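Local coordinates for aminotransferase AspB (Helicobacter pylori 26695, PDB 3EZS), which probably acts as a transaminase, using pyridoxal 5'-phosphate to move amino groups between amino acids and keto acids, at the interface of chains A and B. Residues are numbered along the deposited sequence; one frame, centred on the assembly and turned at random. Chains: chain A/B, aminotransferase AspB.

Contact 1: the interface of chains A and B. Residues chain A 100, 104, 127, 256, 260; chain B 2, 96, 127.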
# COMPACT_ATOMS: atom_id res chain seq x y z
N SER A 100 3.46 5.42 -12.92
CA SER A 100 2.34 4.79 -13.63
C SER A 100 1.12 5.71 -13.61
O SER A 100 0.32 5.71 -14.54
CB SER A 100 1.98 3.38 -13.09
OG SER A 100 1.43 3.41 -11.79
N PHE A 104 0.29 7.43 -17.27
CA PHE A 104 -0.75 6.44 -17.51
C PHE A 104 -1.21 6.29 -18.95
O PHE A 104 -1.40 5.16 -19.43
CB PHE A 104 -1.99 6.72 -16.64
CG PHE A 104 -3.03 5.65 -16.75
CD1 PHE A 104 -2.84 4.42 -16.16
CD2 PHE A 104 -4.19 5.87 -17.47
CE1 PHE A 104 -3.79 3.42 -16.27
CE2 PHE A 104 -5.14 4.87 -17.59
CZ PHE A 104 -4.94 3.65 -17.00
N PHE A 127 7.06 -1.39 -14.68
CA PHE A 127 5.61 -1.49 -14.46
C PHE A 127 4.77 -0.67 -15.45
O PHE A 127 3.69 -1.12 -15.84
CB PHE A 127 5.27 -1.11 -13.02
CG PHE A 127 3.83 -1.38 -12.64
CD1 PHE A 127 3.26 -2.63 -12.87
CD2 PHE A 127 3.08 -0.41 -12.00
CE1 PHE A 127 1.95 -2.89 -12.51
CE2 PHE A 127 1.75 -0.67 -11.62
CZ PHE A 127 1.20 -1.91 -11.88
N PHE A 256 -6.55 9.14 -7.72
CA PHE A 256 -6.01 7.83 -8.06
C PHE A 256 -5.75 7.02 -6.78
O PHE A 256 -6.09 5.86 -6.69
CB PHE A 256 -4.74 8.01 -8.91
CG PHE A 256 -3.97 6.73 -9.20
CD1 PHE A 256 -4.54 5.70 -9.94
CD2 PHE A 256 -2.65 6.58 -8.77
CE1 PHE A 256 -3.82 4.53 -10.22
CE2 PHE A 256 -1.92 5.42 -9.07
CZ PHE A 256 -2.50 4.41 -9.79
N LEU A 260 -6.13 2.69 -4.29
CA LEU A 260 -4.97 1.85 -4.04
C LEU A 260 -4.89 1.10 -2.71
O LEU A 260 -4.20 0.09 -2.64
CB LEU A 260 -3.71 2.69 -4.20
CG LEU A 260 -3.53 3.45 -5.52
CD1 LEU A 260 -2.31 4.34 -5.40
CD2 LEU A 260 -3.42 2.50 -6.70
N MSE B 2 -6.67 9.19 -17.72
CA MSE B 2 -7.20 8.49 -16.51
C MSE B 2 -8.49 9.17 -16.04
O MSE B 2 -8.48 10.36 -15.73
CB MSE B 2 -6.15 8.49 -15.39
CG MSE B 2 -6.66 7.84 -14.11
SE MSE B 2 -5.37 7.36 -12.72
CE MSE B 2 -4.38 5.93 -13.60
N PHE B 96 -7.65 -4.45 -5.90
CA PHE B 96 -7.24 -3.50 -6.94
C PHE B 96 -6.02 -3.95 -7.76
O PHE B 96 -6.01 -3.81 -9.00
CB PHE B 96 -6.94 -2.11 -6.35
CG PHE B 96 -6.59 -1.09 -7.39
CD1 PHE B 96 -7.58 -0.43 -8.08
CD2 PHE B 96 -5.25 -0.81 -7.70
CE1 PHE B 96 -7.27 0.53 -9.05
CE2 PHE B 96 -4.93 0.14 -8.67
CZ PHE B 96 -5.93 0.81 -9.35
N PHE B 127 -7.82 0.41 -14.45
CA PHE B 127 -6.38 0.56 -14.34
C PHE B 127 -5.64 -0.36 -15.32
O PHE B 127 -4.71 0.09 -15.98
CB PHE B 127 -5.94 0.31 -12.90
CG PHE B 127 -4.49 0.60 -12.65
CD1 PHE B 127 -3.93 1.82 -13.01
CD2 PHE B 127 -3.70 -0.33 -11.98
CE1 PHE B 127 -2.57 2.09 -12.77
CE2 PHE B 127 -2.35 -0.07 -11.72
CZ PHE B 127 -1.79 1.15 -12.11

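Contact 2: the interface of chains A and B. Residues chain A 4-5, 7, 92, 120, 123; chain B 258-259.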
# COMPACT_ATOMS: atom_id res chain seq x y z
N PHE A 4 11.49 -10.26 -13.02
CA PHE A 4 11.85 -10.08 -11.61
C PHE A 4 13.35 -10.29 -11.42
O PHE A 4 13.81 -11.41 -11.21
CB PHE A 4 11.05 -11.03 -10.71
CG PHE A 4 9.56 -10.83 -10.78
CD1 PHE A 4 8.99 -9.61 -10.41
CD2 PHE A 4 8.71 -11.86 -11.20
CE1 PHE A 4 7.62 -9.41 -10.46
CE2 PHE A 4 7.32 -11.67 -11.26
CZ PHE A 4 6.78 -10.44 -10.89
N GLU A 5 14.10 -9.20 -11.51
CA GLU A 5 15.55 -9.25 -11.35
C GLU A 5 15.86 -9.46 -9.86
O GLU A 5 15.09 -9.00 -9.01
CB GLU A 5 16.17 -7.93 -11.81
CG GLU A 5 15.92 -7.57 -13.29
CD GLU A 5 16.78 -8.36 -14.26
OE1 GLU A 5 16.21 -9.10 -15.10
OE2 GLU A 5 18.02 -8.27 -14.17
N TYR A 7 17.39 -8.91 -6.16
CA TYR A 7 17.68 -7.68 -5.43
C TYR A 7 19.15 -7.65 -5.02
O TYR A 7 19.82 -8.69 -4.99
CB TYR A 7 16.75 -7.49 -4.23
CG TYR A 7 15.41 -6.85 -4.57
CD1 TYR A 7 14.32 -7.63 -4.93
CD2 TYR A 7 15.26 -5.46 -4.54
CE1 TYR A 7 13.09 -7.04 -5.24
CE2 TYR A 7 14.04 -4.86 -4.85
CZ TYR A 7 12.96 -5.66 -5.20
OH TYR A 7 11.75 -5.09 -5.51
N ARG A 92 8.57 4.33 -0.65
CA ARG A 92 8.74 3.24 -1.60
C ARG A 92 7.57 3.12 -2.58
O ARG A 92 7.75 3.03 -3.78
CB ARG A 92 8.93 1.91 -0.87
CG ARG A 92 9.36 0.80 -1.80
CD ARG A 92 9.37 -0.56 -1.16
NE ARG A 92 9.84 -1.54 -2.13
CZ ARG A 92 11.12 -1.82 -2.38
NH1 ARG A 92 12.10 -1.22 -1.70
NH2 ARG A 92 11.43 -2.73 -3.31
N ILE A 120 14.11 0.47 -6.97
CA ILE A 120 12.69 0.71 -7.19
C ILE A 120 12.46 1.62 -8.42
O ILE A 120 11.44 1.48 -9.09
CB ILE A 120 11.99 1.23 -5.89
CG1 ILE A 120 10.47 1.06 -5.99
CG2 ILE A 120 12.35 2.66 -5.58
CD1 ILE A 120 10.06 -0.40 -6.07
N GLY A 123 12.04 -0.71 -11.31
CA GLY A 123 10.79 -1.44 -11.17
C GLY A 123 9.63 -0.57 -11.64
O GLY A 123 8.73 -1.05 -12.35
N ALA B 258 6.95 -7.34 -3.75
CA ALA B 258 8.20 -6.79 -3.21
C ALA B 258 8.42 -5.32 -3.64
O ALA B 258 9.07 -4.56 -2.91
CB ALA B 258 9.38 -7.64 -3.60
N TYR B 259 7.89 -4.94 -4.80
CA TYR B 259 7.97 -3.55 -5.32
C TYR B 259 6.88 -2.57 -4.85
O TYR B 259 7.09 -1.36 -4.84
CB TYR B 259 7.85 -3.59 -6.85
CG TYR B 259 9.00 -4.27 -7.54
CD1 TYR B 259 10.16 -3.57 -7.85
CD2 TYR B 259 8.93 -5.62 -7.88
CE1 TYR B 259 11.23 -4.20 -8.49
CE2 TYR B 259 9.99 -6.25 -8.52
CZ TYR B 259 11.14 -5.54 -8.82
OH TYR B 259 12.19 -6.18 -9.45

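Contact 1: the interface of chains A and B
The backbone carbonyl oxygen O of B:Phe127 lies in the ring plane at the edge of A:Phe104, 3.5 Å from ring carbon CE1. A:Ser100 O meets the edge of that same ring, also in plane. This patch joins, mainly through aromatic packing, two copies of a class I and II aminotransferase, a family that usually works as a dimer. B:Met2, a selenomethionine, crosses A:Phe104 and A:Phe256 at about a right angle. Its chain runs extended and then bends at the last torsion (chi3 -68°), which lays methyl CE between the A:Phe104 and A:Phe256 rings, over the A:Phe104 face and 3.5 Å from its centroid. The extended part sets selenium SE above the rim of A:Phe256, 3.3 Å from its CD1. B:Phe127 touches the rims of both rings from beside the methyl. Its CD1 stands 3.6 Å from A:Phe104 CE1, and its CE1 lies 3.7 Å from A:Phe256 CE1; the ring is nearly parallel to but displaced from A:Phe104 and steeply inclined to A:Phe256. At its far end, A:Ser100 OG sits in plane at the ring edge. Close to the two-fold axis the two copies of Phe127 approach from opposite directions, rim to rim, with A:Phe127 CZ 4.0 Å from B:Phe127 CE2. Each has CG opposite the backbone N (chi1 -171° in A, -173° in B), directing its ring towards the partner. Beyond A:Phe256, A:Leu260 touches B:Phe96 through methyl CD2, 3.4 Å from ring carbon CE2.

Contact 2: the interface of chains A and B
B:Tyr259, near the end of helix 247-260, pushes its ring between the N-terminal segment and helix 120-127 of the other aminotransferase subunit. The principal aromatic contact is with A:Tyr7, whose phenol oxygen OH stands over the centre of the B:Tyr259 ring, 3.1 Å above its plane. The two side chains approach at a slant, so A:Tyr7 presents its hydroxyl end to the face rather than stacking on it; where the hydroxyl hydrogen points is not seen. A:Phe4 turns its edge to the same ring, with B:Tyr259 CE2 in the plane of the phenyl group and 4.0 Å from A:Phe4 CD1.

Aliphatic packing comes from helix 120-127. A:Gly123 CA approaches the rim from the side opposite A:Tyr7 OH, 3.9 Å from B:Tyr259 CE1. A:Ile120 runs antiparallel to the tyrosine side chain and brings its terminal methyl CD1 to 3.6 Å from B:Tyr259 CD1. That methyl also lies beside the backbone oxygen of B:Tyr259.

Polar links gather on B:Ala258 O. From the start of helix 92-102, A:Arg92 reaches out with its chain extended from CG to NE (chi2 -172°, chi3 -178°). A:Arg92 NH2 and NE make two weak, bent hydrogen bonds to B:Ala258 O, at 3.0 and 3.2 Å respectively. Within chain A, A:Tyr7 CE2 lies in plane at the edge of the guanidinium group, so the residue covering B:Tyr259 may also help to position the arginine. Together these contacts pin the N-terminal segment of one subunit against the helix end of the other, probably steadying the dimer.

Contact 1 and contact 2 lie about 17 Å apart, measured between the centres of their C-alpha atoms, and draw on the same parts of the fold. Helices 92-102 and 120-127 contribute to both, as does the C-terminal end of the helix starting at residue 247, with A:Leu260 just past it in chain A. The N-terminal segment also serves twice: that of chain B reaches chain A in contact 1, and that of chain A reaches chain B in contact 2. The two-fold symmetry repeats each patch with the chains exchanged. This reciprocal exchange of N-terminal segments would tie both subunits into what is probably the working dimer.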